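Local coordinates for protein sulfatase (Bacteroides fragilis CAG:558, PDB 6USS) that probably hydrolyses sulfate esters as a calcium-dependent arylsulfatase of a gut bacterium, here in a form whose catalytic residue has been replaced, at residues Gln47-Pro52 and Pro67-Leu72; Gln75-Thr80 and Pro370-Asp375; Gly325-Pro330 and Thr339-Leu344; Tyr377-Asp382 and Arg421-Asn426; Tyr384-Glu389 and Ile405-Leu410. The protein carries 1 engineered substitution. One frame throughout, in Å; residues are numbered along the deposited sequence.

How the contacts relate
From the N terminus, contact 1 closes first, folding the loop 47-52 back onto the helix 67-74. That helix runs into strand 77-83, which in contact 2 pairs with strand 372-374 and so closes a loop of nearly 300 residues. Contact 3, a short loop-to-loop closure near the calcium site, is nested inside it. Beyond contact 2, contact 4 joins residues 377-382, in the large mixed sheet, to the first strand of the C-terminal four-stranded sheet, and contact 5 is nested within its loop. Contacts 4 and 5 touch where Asp382 OD1 meets Ile405 N at 2.7 Å, probably a hydrogen bond. Contacts 1 and 2 touch through Leu51 and Met78, contacts 1 and 3 through Gln47 and Ser342.

Contact 1. Residues Gln47-Pro52 and Pro67-Leu72; sequences QDTSLP and PNMERL
Leu51 and Glu70 bring the irregular loop 47-52 and the first turns of the helix beginning at Pro67 closest together, with 5.6 Å between their CA atoms. The polar link is a hydrogen bond from Ser50 OG to Glu70 OE2 at 2.6 Å, which uses the anti lone pair of the carboxylate oxygen. Glu70 CG lies anti to its own carbonyl carbon (chi1 -67°), and the chain runs extended beyond it to reach the serine. Alongside, Leu51 CB rests 4.1 Å from Glu70 CG. Met69 bends at its last torsion (chi3 62°), and its CE lies 3.5 Å from Thr49 OG1. The threonine hydroxyl accepts from Leu51 N at 2.8 Å, forming an ST turn, and is hydrogen-bonded to Thr66 OG1. The contact is buried between helix 283-308, where Met69 packs on Leu299, and the central strands: Met69 also touches Phe319 of strand 315-321, and Leu51 meets Ile361 of strand 357-363.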
# COMPACT_ATOMS: atom_id res chain seq x y z
N GLN A 47 33.33 6.50 -9.73
CA GLN A 47 34.54 5.71 -9.55
C GLN A 47 34.56 4.99 -8.21
O GLN A 47 35.63 4.52 -7.80
CB GLN A 47 35.77 6.60 -9.70
CG GLN A 47 36.01 7.12 -11.12
CD GLN A 47 36.74 6.10 -11.98
OE1 GLN A 47 37.41 5.22 -11.46
NE2 GLN A 47 36.63 6.24 -13.31
N ASP A 48 33.43 4.90 -7.52
CA ASP A 48 33.34 4.22 -6.22
C ASP A 48 33.07 2.73 -6.38
O ASP A 48 32.15 2.16 -5.78
CB ASP A 48 32.27 4.89 -5.37
CG ASP A 48 32.64 6.32 -5.02
OD1 ASP A 48 33.82 6.69 -5.19
OD2 ASP A 48 31.73 7.07 -4.59
N THR A 49 33.89 2.08 -7.20
CA THR A 49 33.69 0.70 -7.61
C THR A 49 35.01 0.19 -8.16
O THR A 49 35.87 0.97 -8.58
CB THR A 49 32.57 0.60 -8.67
OG1 THR A 49 32.59 -0.69 -9.30
CG2 THR A 49 32.77 1.67 -9.75
N SER A 50 35.18 -1.14 -8.12
CA SER A 50 36.31 -1.72 -8.84
C SER A 50 36.04 -1.84 -10.34
O SER A 50 36.99 -2.08 -11.09
CB SER A 50 36.69 -3.10 -8.27
OG SER A 50 35.62 -4.02 -8.26
N LEU A 51 34.80 -1.66 -10.79
CA LEU A 51 34.50 -1.74 -12.23
C LEU A 51 34.85 -0.42 -12.92
O LEU A 51 34.25 0.61 -12.58
CB LEU A 51 33.03 -2.08 -12.47
CG LEU A 51 32.52 -2.14 -13.93
CD1 LEU A 51 33.21 -3.26 -14.74
CD2 LEU A 51 30.99 -2.30 -13.98
N PRO A 52 35.79 -0.40 -13.89
CA PRO A 52 36.20 0.88 -14.50
C PRO A 52 35.19 1.36 -15.54
O PRO A 52 35.02 0.73 -16.59
CB PRO A 52 37.56 0.53 -15.15
CG PRO A 52 37.94 -0.84 -14.58
CD PRO A 52 36.63 -1.52 -14.35
N PRO A 67 33.17 -6.92 -6.75
CA PRO A 67 33.24 -8.06 -7.68
C PRO A 67 31.89 -8.42 -8.27
O PRO A 67 31.84 -8.95 -9.39
CB PRO A 67 33.80 -9.20 -6.82
CG PRO A 67 33.29 -8.85 -5.42
CD PRO A 67 33.38 -7.34 -5.35
N ASN A 68 30.79 -8.16 -7.54
CA ASN A 68 29.47 -8.52 -8.05
C ASN A 68 28.99 -7.54 -9.12
O ASN A 68 28.28 -7.94 -10.05
CB ASN A 68 28.46 -8.60 -6.90
CG ASN A 68 28.75 -9.75 -5.94
OD1 ASN A 68 28.63 -10.92 -6.29
ND2 ASN A 68 29.10 -9.40 -4.71
N MET A 69 29.36 -6.25 -9.01
CA MET A 69 29.15 -5.31 -10.10
C MET A 69 29.90 -5.75 -11.36
O MET A 69 29.38 -5.62 -12.48
CB MET A 69 29.61 -3.89 -9.69
CG MET A 69 28.71 -3.19 -8.68
SD MET A 69 29.29 -1.51 -8.28
CE MET A 69 29.18 -0.66 -9.87
N GLU A 70 31.14 -6.25 -11.22
CA GLU A 70 31.88 -6.73 -12.38
C GLU A 70 31.19 -7.93 -13.01
O GLU A 70 31.05 -8.01 -14.24
CB GLU A 70 33.31 -7.09 -11.97
CG GLU A 70 34.16 -5.95 -11.54
CD GLU A 70 35.52 -6.40 -11.01
OE1 GLU A 70 36.02 -7.44 -11.48
OE2 GLU A 70 36.09 -5.70 -10.14
N ARG A 71 30.79 -8.88 -12.18
CA ARG A 71 29.96 -10.01 -12.60
C ARG A 71 28.73 -9.55 -13.39
O ARG A 71 28.46 -10.03 -14.49
CB ARG A 71 29.57 -10.81 -11.35
CG ARG A 71 29.03 -12.20 -11.59
CD ARG A 71 29.06 -13.05 -10.32
NE ARG A 71 27.83 -13.82 -10.14
CZ ARG A 71 26.97 -13.61 -9.14
NH1 ARG A 71 27.24 -12.68 -8.25
NH2 ARG A 71 25.85 -14.34 -9.04
N LEU A 72 27.95 -8.61 -12.81
CA LEU A 72 26.75 -8.12 -13.49
C LEU A 72 27.09 -7.48 -14.83
O LEU A 72 26.38 -7.68 -15.83
CB LEU A 72 26.01 -7.14 -12.58
CG LEU A 72 24.63 -6.62 -13.02
CD1 LEU A 72 23.61 -7.73 -13.06
CD2 LEU A 72 24.13 -5.48 -12.12

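Contact 2. Residues Gln75-Thr80 and Pro370-Asp375; sequences QGVMFT and PDTKCD
Phe79 and Cys374 are neighbours across two parallel strands, on the side of the sheet that also carries Val77 and Thr372. Phe79 CE2 approaches Cys374 CB to 3.8 Å. The thiol, its SG anti to the backbone N (chi1 -177°), lies 4.9 Å from the centroid of the phenyl ring in an oblique sulfur-aromatic contact, 55° off the ring normal. Two bridges earlier, Val77 and Thr372 cross at a slant, and both CB and CG2 of the valine lie 3.5 Å from Thr372 OG1. That hydroxyl is hydrogen-bonded to Lys369 O of its own chain while it packs against the valine. On the reverse face, Met78 and Lys373 lie side by side, Met78 CB standing 4.2 Å from Lys373 CG. These side chains are held in register by four backbone hydrogen bonds: Thr372 N to Gly76 O, Met78 N to Thr372 O, Cys374 N to Met78 O at 2.8 Å, and Thr80 N to Cys374 O. Leu410 and Leu411 of helix 408-412 cover the Val77 and Phe79 face, whereas Met78 packs on Ala73 of helix 67-74. Helices on both faces of a mixed sheet are characteristic of the alpha/beta core of the sulfatase and alkaline phosphatase clan, to which this strand pair belongs.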
# COMPACT_ATOMS: atom_id res chain seq x y z
N GLN A 75 27.75 -9.79 -17.72
CA GLN A 75 26.52 -10.34 -18.26
C GLN A 75 25.60 -9.30 -18.87
O GLN A 75 24.55 -9.66 -19.42
CB GLN A 75 25.78 -11.11 -17.17
CG GLN A 75 26.62 -12.18 -16.53
CD GLN A 75 26.12 -12.57 -15.13
OE1 GLN A 75 25.80 -11.70 -14.30
NE2 GLN A 75 26.05 -13.87 -14.87
N GLY A 76 25.95 -8.01 -18.80
CA GLY A 76 25.09 -6.97 -19.33
C GLY A 76 25.81 -5.83 -20.03
O GLY A 76 26.89 -6.01 -20.60
N VAL A 77 25.20 -4.64 -20.00
CA VAL A 77 25.76 -3.45 -20.62
C VAL A 77 26.04 -2.44 -19.52
O VAL A 77 25.27 -2.32 -18.56
CB VAL A 77 24.81 -2.85 -21.69
CG1 VAL A 77 23.48 -2.43 -21.07
CG2 VAL A 77 25.47 -1.67 -22.44
N MET A 78 27.16 -1.72 -19.66
CA MET A 78 27.50 -0.59 -18.81
C MET A 78 27.17 0.70 -19.55
O MET A 78 27.44 0.82 -20.75
CB MET A 78 28.98 -0.58 -18.44
CG MET A 78 29.49 -1.83 -17.76
SD MET A 78 31.30 -1.84 -17.70
CE MET A 78 31.61 -0.22 -16.96
N PHE A 79 26.60 1.67 -18.84
CA PHE A 79 26.39 2.99 -19.41
C PHE A 79 27.46 3.92 -18.84
O PHE A 79 27.43 4.25 -17.65
CB PHE A 79 24.98 3.50 -19.12
CG PHE A 79 23.93 2.86 -19.98
CD1 PHE A 79 23.31 1.67 -19.58
CD2 PHE A 79 23.57 3.42 -21.20
CE1 PHE A 79 22.34 1.08 -20.36
CE2 PHE A 79 22.60 2.83 -22.00
CZ PHE A 79 21.99 1.65 -21.58
N THR A 80 28.41 4.32 -19.67
CA THR A 80 29.53 5.12 -19.21
C THR A 80 29.22 6.61 -19.19
O THR A 80 30.06 7.40 -18.74
CB THR A 80 30.77 4.84 -20.08
OG1 THR A 80 30.48 5.15 -21.45
CG2 THR A 80 31.18 3.40 -19.98
N PRO A 370 25.83 -9.37 -23.68
CA PRO A 370 26.65 -9.29 -22.47
C PRO A 370 28.01 -8.66 -22.73
O PRO A 370 28.51 -8.60 -23.85
CB PRO A 370 26.79 -10.76 -22.02
CG PRO A 370 26.48 -11.57 -23.20
CD PRO A 370 25.54 -10.75 -24.08
N ASP A 371 28.58 -8.12 -21.64
CA ASP A 371 29.93 -7.55 -21.63
C ASP A 371 30.09 -6.41 -22.63
O ASP A 371 31.09 -6.33 -23.34
CB ASP A 371 30.99 -8.63 -21.88
CG ASP A 371 32.37 -8.21 -21.37
OD1 ASP A 371 32.43 -7.44 -20.38
OD2 ASP A 371 33.39 -8.64 -21.97
N THR A 372 29.11 -5.51 -22.66
CA THR A 372 29.16 -4.41 -23.62
C THR A 372 29.06 -3.08 -22.89
O THR A 372 28.75 -3.01 -21.69
CB THR A 372 28.06 -4.55 -24.69
OG1 THR A 372 26.76 -4.54 -24.07
CG2 THR A 372 28.21 -5.86 -25.43
N LYS A 373 29.38 -2.01 -23.63
CA LYS A 373 29.35 -0.64 -23.11
C LYS A 373 28.58 0.26 -24.06
O LYS A 373 28.56 0.03 -25.27
CB LYS A 373 30.77 -0.08 -22.91
CG LYS A 373 31.55 -0.71 -21.79
CD LYS A 373 33.01 -0.26 -21.82
CE LYS A 373 33.91 -1.16 -20.96
NZ LYS A 373 34.76 -0.38 -20.01
N CYS A 374 27.95 1.29 -23.51
CA CYS A 374 27.18 2.24 -24.30
C CYS A 374 27.56 3.65 -23.88
O CYS A 374 27.35 4.05 -22.73
CB CYS A 374 25.67 2.04 -24.15
SG CYS A 374 24.77 3.21 -25.23
N ASP A 375 28.09 4.39 -24.85
CA ASP A 375 28.61 5.74 -24.70
C ASP A 375 27.52 6.80 -24.73
O ASP A 375 27.75 7.93 -24.28
CB ASP A 375 29.60 6.00 -25.85
CG ASP A 375 30.69 6.97 -25.50
OD1 ASP A 375 30.80 7.40 -24.32
OD2 ASP A 375 31.47 7.30 -26.43

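Contact 3. Residues Gly325-Pro330 and Thr339-Leu344; sequences GLSSEP and TQNSPL
Asn341 reaches across to Gly325 with the whole of its amide. From CB, the side chain sets out with CG anti to its own carbonyl carbon (chi1 -56°), and CG comes to 3.8 Å from Gly325 N. At the tip the two branches divide the glycine between them. OD1 accepts a weak hydrogen bond from Gly325 N at 3.2 Å, bent to 135° at the hydrogen. ND2 donates a much straighter one to Gly325 O, also 3.2 Å, which lies in the plane of the amide although the donor stands above the carbonyl plane. ND2 also bonds to Ser346 O, which fixes the rotation of the amide further. Beside it, Gln340 OE1 lies 3.1 Å from Ser327 CB, its NE2 being held by Asp334 O. Thr339 to Ser342 form a type I turn that presents both side chains. The two segments belong to the long loop between strand 315-321 and helix 353-356, with the CA of Gly325 about 8 Å from the bound calcium ion and its backbone hydrogen-bonded to Lys348.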
# COMPACT_ATOMS: atom_id res chain seq x y z
N GLY A 325 29.60 11.06 -5.55
CA GLY A 325 30.10 10.87 -4.21
C GLY A 325 30.34 12.19 -3.50
O GLY A 325 30.59 13.22 -4.13
N LEU A 326 30.26 12.16 -2.18
CA LEU A 326 30.51 13.35 -1.38
C LEU A 326 31.99 13.70 -1.40
O LEU A 326 32.83 12.94 -0.90
CB LEU A 326 30.03 13.13 0.06
CG LEU A 326 30.25 14.26 1.06
CD1 LEU A 326 29.39 15.43 0.70
CD2 LEU A 326 29.91 13.77 2.45
N SER A 327 32.32 14.85 -1.99
CA SER A 327 33.70 15.30 -2.08
C SER A 327 33.90 16.69 -1.46
O SER A 327 34.95 17.30 -1.68
CB SER A 327 34.18 15.30 -3.53
OG SER A 327 33.22 15.91 -4.36
N SER A 328 32.94 17.16 -0.67
CA SER A 328 32.95 18.49 -0.06
C SER A 328 33.54 18.50 1.34
O SER A 328 33.80 19.58 1.87
CB SER A 328 31.53 19.03 0.11
OG SER A 328 30.70 18.73 -0.97
N GLU A 329 33.68 17.34 1.98
CA GLU A 329 33.83 17.29 3.43
C GLU A 329 35.08 16.53 3.86
O GLU A 329 35.10 15.29 3.79
CB GLU A 329 32.57 16.68 4.05
CG GLU A 329 31.36 17.58 3.87
CD GLU A 329 30.17 17.16 4.72
OE1 GLU A 329 30.19 16.03 5.26
OE2 GLU A 329 29.20 17.96 4.83
N PRO A 330 36.12 17.22 4.34
CA PRO A 330 37.37 16.52 4.68
C PRO A 330 37.26 15.67 5.93
O PRO A 330 38.10 14.79 6.13
CB PRO A 330 38.38 17.67 4.87
CG PRO A 330 37.66 18.94 4.44
CD PRO A 330 36.21 18.67 4.58
N THR A 339 38.14 16.07 -5.21
CA THR A 339 38.64 15.18 -6.26
C THR A 339 38.28 13.72 -6.02
O THR A 339 38.84 12.84 -6.68
CB THR A 339 40.15 15.31 -6.41
OG1 THR A 339 40.81 14.80 -5.25
CG2 THR A 339 40.55 16.78 -6.63
N GLN A 340 37.35 13.43 -5.11
CA GLN A 340 37.07 12.05 -4.73
C GLN A 340 36.25 11.29 -5.78
O GLN A 340 35.93 10.12 -5.54
CB GLN A 340 36.36 12.01 -3.38
CG GLN A 340 37.25 12.24 -2.18
CD GLN A 340 37.64 13.71 -2.00
OE1 GLN A 340 37.11 14.60 -2.67
NE2 GLN A 340 38.58 13.97 -1.09
N ASN A 341 35.89 11.91 -6.90
CA ASN A 341 35.31 11.21 -8.04
C ASN A 341 36.24 11.31 -9.26
O ASN A 341 35.79 11.20 -10.41
CB ASN A 341 33.91 11.73 -8.37
CG ASN A 341 32.97 11.65 -7.17
OD1 ASN A 341 32.50 10.56 -6.81
ND2 ASN A 341 32.71 12.79 -6.55
N SER A 342 37.52 11.53 -9.01
CA SER A 342 38.49 11.70 -10.08
C SER A 342 38.42 10.50 -11.03
O SER A 342 38.29 9.36 -10.57
CB SER A 342 39.90 11.83 -9.51
OG SER A 342 40.83 11.35 -10.46
N PRO A 343 38.56 10.72 -12.36
CA PRO A 343 38.94 11.96 -13.03
C PRO A 343 37.83 12.99 -13.15
O PRO A 343 38.03 13.99 -13.82
CB PRO A 343 39.32 11.48 -14.43
CG PRO A 343 38.33 10.39 -14.66
CD PRO A 343 38.27 9.66 -13.34
N LEU A 344 36.67 12.76 -12.56
CA LEU A 344 35.61 13.76 -12.67
C LEU A 344 35.84 14.90 -11.69
O LEU A 344 36.45 14.70 -10.63
CB LEU A 344 34.24 13.13 -12.44
CG LEU A 344 33.93 11.91 -13.30
CD1 LEU A 344 32.49 11.50 -13.07
CD2 LEU A 344 34.19 12.24 -14.76

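Contact 4. Residues Tyr377-Asp382 and Arg421-Asn426; sequences YLIIED and RSLYWN
Asp382 and Arg421 meet tip to tip in a buried salt bridge. The guanidinium grips the carboxylate end-on: NH2 bonds to OD1 of Asp382 at 2.7 Å on its syn lone pair, and NH1 bonds to Asp382 OD2 at the same 2.7 Å with an N-H...O angle of 179°. The two planes are 36° apart. Arg421 gets there with CG anti to the backbone N (chi1 175°) and a chain extended as far as NE. Leu423 CD2 covers one guanidinium face, 3.8 Å above its centre, and the Ile379 side chain crosses that of Arg421 at about a right angle, CG2 3.5 Å from Arg421 NH2. In the next shell, Asp382 OD2 also accepts from Ile379 N at 2.9 Å, the two donors coming from opposite faces of the carboxylate, while OD1 takes a bond from Ile405 N. A water joins Tyr377 O to Arg421 NH1. Tyr377 OH points at Arg421 O, at a separation too short to be trusted in detail, and is hydrogen-bonded to Gly447 N. Its ring lies against Leu423, and Ile379 CD1 sits over one face of the Trp425 indole, offset toward the rim. Leu378 pairs with Tyr83 of strand 77-83 in the large sheet, and Leu423 with Arg445 of strand 441-446, placing the ion pair at the seam between the two sheets.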
# COMPACT_ATOMS: atom_id res chain seq x y z
N TYR A 377 24.46 9.24 -24.04
CA TYR A 377 24.06 9.75 -22.73
C TYR A 377 22.56 9.61 -22.51
O TYR A 377 21.77 9.61 -23.45
CB TYR A 377 24.51 11.20 -22.52
CG TYR A 377 24.11 12.27 -23.54
CD1 TYR A 377 22.77 12.55 -23.81
CD2 TYR A 377 25.08 13.06 -24.16
CE1 TYR A 377 22.42 13.57 -24.71
CE2 TYR A 377 24.74 14.06 -25.06
CZ TYR A 377 23.40 14.32 -25.33
OH TYR A 377 23.06 15.32 -26.22
N LEU A 378 22.20 9.45 -21.24
CA LEU A 378 20.81 9.40 -20.81
C LEU A 378 20.72 10.04 -19.43
O LEU A 378 21.73 10.23 -18.75
CB LEU A 378 20.29 7.96 -20.79
CG LEU A 378 21.08 6.98 -19.90
CD1 LEU A 378 20.65 7.03 -18.42
CD2 LEU A 378 20.93 5.57 -20.45
N ILE A 379 19.49 10.35 -19.02
CA ILE A 379 19.26 11.03 -17.75
C ILE A 379 18.16 10.32 -16.96
O ILE A 379 17.28 9.68 -17.53
CB ILE A 379 18.92 12.52 -17.99
CG1 ILE A 379 18.80 13.27 -16.67
CG2 ILE A 379 17.66 12.64 -18.87
CD1 ILE A 379 19.47 14.62 -16.70
N ILE A 380 18.21 10.49 -15.63
CA ILE A 380 17.43 9.68 -14.69
C ILE A 380 15.93 9.66 -15.02
O ILE A 380 15.29 8.60 -14.93
CB ILE A 380 17.70 10.17 -13.24
CG1 ILE A 380 16.89 9.37 -12.21
CG2 ILE A 380 17.41 11.66 -13.09
CD1 ILE A 380 17.29 7.94 -12.10
N GLU A 381 15.33 10.79 -15.41
CA GLU A 381 13.90 10.75 -15.75
C GLU A 381 13.59 9.77 -16.87
O GLU A 381 12.43 9.37 -17.01
CB GLU A 381 13.36 12.13 -16.15
CG GLU A 381 14.04 12.77 -17.33
CD GLU A 381 14.95 13.92 -16.90
OE1 GLU A 381 15.01 14.94 -17.64
OE2 GLU A 381 15.61 13.80 -15.83
N ASP A 382 14.59 9.37 -17.67
CA ASP A 382 14.39 8.37 -18.71
C ASP A 382 14.07 6.98 -18.14
O ASP A 382 13.44 6.16 -18.83
CB ASP A 382 15.63 8.25 -19.60
CG ASP A 382 16.04 9.57 -20.22
OD1 ASP A 382 15.21 10.51 -20.29
OD2 ASP A 382 17.22 9.68 -20.64
N ARG A 421 19.78 15.43 -28.65
CA ARG A 421 19.02 15.66 -27.42
C ARG A 421 19.75 16.57 -26.45
O ARG A 421 20.93 16.36 -26.14
CB ARG A 421 18.70 14.33 -26.74
CG ARG A 421 18.02 14.50 -25.41
CD ARG A 421 17.55 13.14 -24.89
NE ARG A 421 16.66 13.32 -23.76
CZ ARG A 421 16.58 12.48 -22.74
NH1 ARG A 421 17.35 11.40 -22.73
NH2 ARG A 421 15.74 12.72 -21.74
N SER A 422 19.05 17.59 -25.94
CA SER A 422 19.53 18.40 -24.84
C SER A 422 19.21 17.74 -23.50
O SER A 422 18.09 17.25 -23.29
CB SER A 422 18.91 19.80 -24.89
OG SER A 422 19.54 20.67 -25.80
N LEU A 423 20.17 17.75 -22.57
CA LEU A 423 19.91 17.37 -21.18
C LEU A 423 19.91 18.63 -20.31
O LEU A 423 20.70 19.56 -20.55
CB LEU A 423 20.96 16.39 -20.67
CG LEU A 423 21.13 15.06 -21.40
CD1 LEU A 423 22.11 14.21 -20.60
CD2 LEU A 423 19.80 14.35 -21.59
N TYR A 424 19.06 18.66 -19.29
CA TYR A 424 18.92 19.86 -18.47
C TYR A 424 18.99 19.59 -16.97
O TYR A 424 18.38 18.64 -16.46
CB TYR A 424 17.62 20.57 -18.77
CG TYR A 424 17.39 20.88 -20.22
CD1 TYR A 424 16.60 20.05 -21.00
CD2 TYR A 424 17.90 22.04 -20.79
CE1 TYR A 424 16.36 20.33 -22.31
CE2 TYR A 424 17.66 22.34 -22.12
CZ TYR A 424 16.88 21.48 -22.87
OH TYR A 424 16.63 21.76 -24.19
N TRP A 425 19.69 20.47 -16.25
CA TRP A 425 19.64 20.52 -14.79
C TRP A 425 19.29 21.93 -14.34
O TRP A 425 19.68 22.93 -14.96
CB TRP A 425 20.96 20.13 -14.15
CG TRP A 425 21.49 18.78 -14.49
CD1 TRP A 425 21.54 17.69 -13.67
CD2 TRP A 425 22.13 18.40 -15.72
NE1 TRP A 425 22.15 16.65 -14.31
CE2 TRP A 425 22.52 17.05 -15.57
CE3 TRP A 425 22.40 19.06 -16.92
CZ2 TRP A 425 23.16 16.34 -16.59
CZ3 TRP A 425 23.03 18.35 -17.94
CH2 TRP A 425 23.41 17.01 -17.77
N ASN A 426 18.56 22.02 -13.23
CA ASN A 426 18.29 23.30 -12.59
C ASN A 426 18.43 23.15 -11.09
O ASN A 426 17.72 22.33 -10.48
CB ASN A 426 16.89 23.83 -12.93
CG ASN A 426 16.74 25.28 -12.54
OD1 ASN A 426 17.72 26.02 -12.54
ND2 ASN A 426 15.55 25.69 -12.18
O HOH W 1 19.21 9.60 -24.33
O HOH W 2 16.72 16.23 -19.57

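Contact 5. Residues Tyr384-Glu389 and Ile405-Leu410; sequences YPSILE and ISFIPL
Ser386 OG, on the helix 383-390, accepts a hydrogen bond from Phe407 N at 3.0 Å and is also hydrogen-bonded to Asp382 O, one turn earlier in its own chain. The same oxygen lies over the centre of the Phe407 ring, 3.1 Å above its plane, and Ser386 CB makes a CH-pi contact with that face, 3.7 Å from the ring centroid. The CB of Phe407 points away from helix 383-390, but CG lies between the backbone N and carbonyl carbon (chi1 49°), and the ring comes back beside the serine. Further along the helix, Glu389 extends with CG anti to the backbone N (chi1 174°) to receive a 2.7 Å bond from Ser406 OG at its OE1, which is met from above the carboxylate plane. Ser406 OG in turn accepts from Ile408 N at 3.3 Å. Ile408 packs beside both polar links: its CD1 touches Ser386 CB at 3.3 Å, and its CG1 runs past the Glu389 carboxylate carbon. Ser386 and Glu389 thus join helix 383-390 to the start of helix 408-412, where the Ser406 hydroxyl forms an ST turn and Phe407 occupies the N-cap position.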
# COMPACT_ATOMS: atom_id res chain seq x y z
N TYR A 384 11.89 6.19 -16.12
CA TYR A 384 10.45 6.01 -15.98
C TYR A 384 9.83 5.41 -17.24
O TYR A 384 9.26 4.30 -17.16
CB TYR A 384 9.82 7.35 -15.59
CG TYR A 384 8.33 7.43 -15.36
CD1 TYR A 384 7.43 7.26 -16.40
CD2 TYR A 384 7.84 7.77 -14.10
CE1 TYR A 384 6.07 7.39 -16.19
CE2 TYR A 384 6.49 7.92 -13.88
CZ TYR A 384 5.61 7.72 -14.92
OH TYR A 384 4.26 7.86 -14.68
N PRO A 385 9.91 6.04 -18.43
CA PRO A 385 9.41 5.36 -19.63
C PRO A 385 10.11 4.04 -19.90
O PRO A 385 9.48 3.13 -20.44
CB PRO A 385 9.69 6.35 -20.77
CG PRO A 385 10.11 7.62 -20.13
CD PRO A 385 10.64 7.27 -18.78
N SER A 386 11.40 3.92 -19.56
CA SER A 386 12.14 2.70 -19.92
C SER A 386 11.66 1.51 -19.11
O SER A 386 11.51 0.40 -19.64
CB SER A 386 13.64 2.88 -19.71
OG SER A 386 14.12 4.03 -20.40
N ILE A 387 11.40 1.72 -17.82
CA ILE A 387 10.97 0.61 -16.98
C ILE A 387 9.55 0.17 -17.36
O ILE A 387 9.25 -1.03 -17.43
CB ILE A 387 11.12 1.00 -15.50
CG1 ILE A 387 12.60 0.92 -15.11
CG2 ILE A 387 10.24 0.11 -14.62
CD1 ILE A 387 13.03 1.73 -13.89
N LEU A 388 8.67 1.13 -17.67
CA LEU A 388 7.33 0.79 -18.14
C LEU A 388 7.38 0.00 -19.45
O LEU A 388 6.56 -0.91 -19.65
CB LEU A 388 6.51 2.07 -18.30
CG LEU A 388 6.29 2.78 -16.95
CD1 LEU A 388 5.55 4.08 -17.14
CD2 LEU A 388 5.59 1.88 -15.94
N GLU A 389 8.31 0.35 -20.34
CA GLU A 389 8.45 -0.37 -21.60
C GLU A 389 9.03 -1.77 -21.37
O GLU A 389 8.63 -2.73 -22.03
CB GLU A 389 9.33 0.42 -22.57
CG GLU A 389 9.68 -0.31 -23.86
CD GLU A 389 10.29 0.61 -24.92
OE1 GLU A 389 10.43 1.84 -24.65
OE2 GLU A 389 10.62 0.12 -26.03
N ILE A 405 13.00 10.03 -21.80
CA ILE A 405 12.99 9.39 -23.11
C ILE A 405 13.51 7.97 -22.94
O ILE A 405 14.60 7.77 -22.40
CB ILE A 405 13.86 10.16 -24.13
CG1 ILE A 405 13.43 11.62 -24.25
CG2 ILE A 405 13.76 9.49 -25.48
CD1 ILE A 405 12.03 11.79 -24.82
N SER A 406 12.73 7.00 -23.40
CA SER A 406 13.13 5.60 -23.27
C SER A 406 14.53 5.37 -23.83
O SER A 406 14.86 5.86 -24.91
CB SER A 406 12.13 4.70 -23.97
OG SER A 406 12.47 3.36 -23.72
N PHE A 407 15.36 4.65 -23.08
CA PHE A 407 16.66 4.23 -23.58
C PHE A 407 16.66 2.77 -23.99
O PHE A 407 17.73 2.20 -24.22
CB PHE A 407 17.77 4.50 -22.55
CG PHE A 407 17.49 4.01 -21.14
CD1 PHE A 407 17.56 2.66 -20.81
CD2 PHE A 407 17.21 4.92 -20.12
CE1 PHE A 407 17.32 2.20 -19.51
CE2 PHE A 407 16.96 4.47 -18.80
CZ PHE A 407 17.02 3.11 -18.50
N ILE A 408 15.49 2.16 -24.12
CA ILE A 408 15.37 0.79 -24.63
C ILE A 408 16.05 0.70 -26.00
O ILE A 408 16.67 -0.33 -26.30
CB ILE A 408 13.90 0.34 -24.69
CG1 ILE A 408 13.41 -0.19 -23.34
CG2 ILE A 408 13.72 -0.83 -25.64
CD1 ILE A 408 13.83 0.61 -22.15
N PRO A 409 15.97 1.72 -26.87
CA PRO A 409 16.73 1.64 -28.13
C PRO A 409 18.23 1.56 -27.93
O PRO A 409 18.93 1.03 -28.80
CB PRO A 409 16.32 2.91 -28.89
CG PRO A 409 14.96 3.17 -28.43
CD PRO A 409 14.94 2.79 -26.95
N LEU A 410 18.77 2.07 -26.81
CA LEU A 410 20.19 1.83 -26.54
C LEU A 410 20.42 0.40 -26.07
O LEU A 410 21.42 -0.22 -26.43
CB LEU A 410 20.71 2.82 -25.51
CG LEU A 410 20.56 4.29 -25.91
CD1 LEU A 410 20.79 5.22 -24.71
CD2 LEU A 410 21.51 4.61 -27.05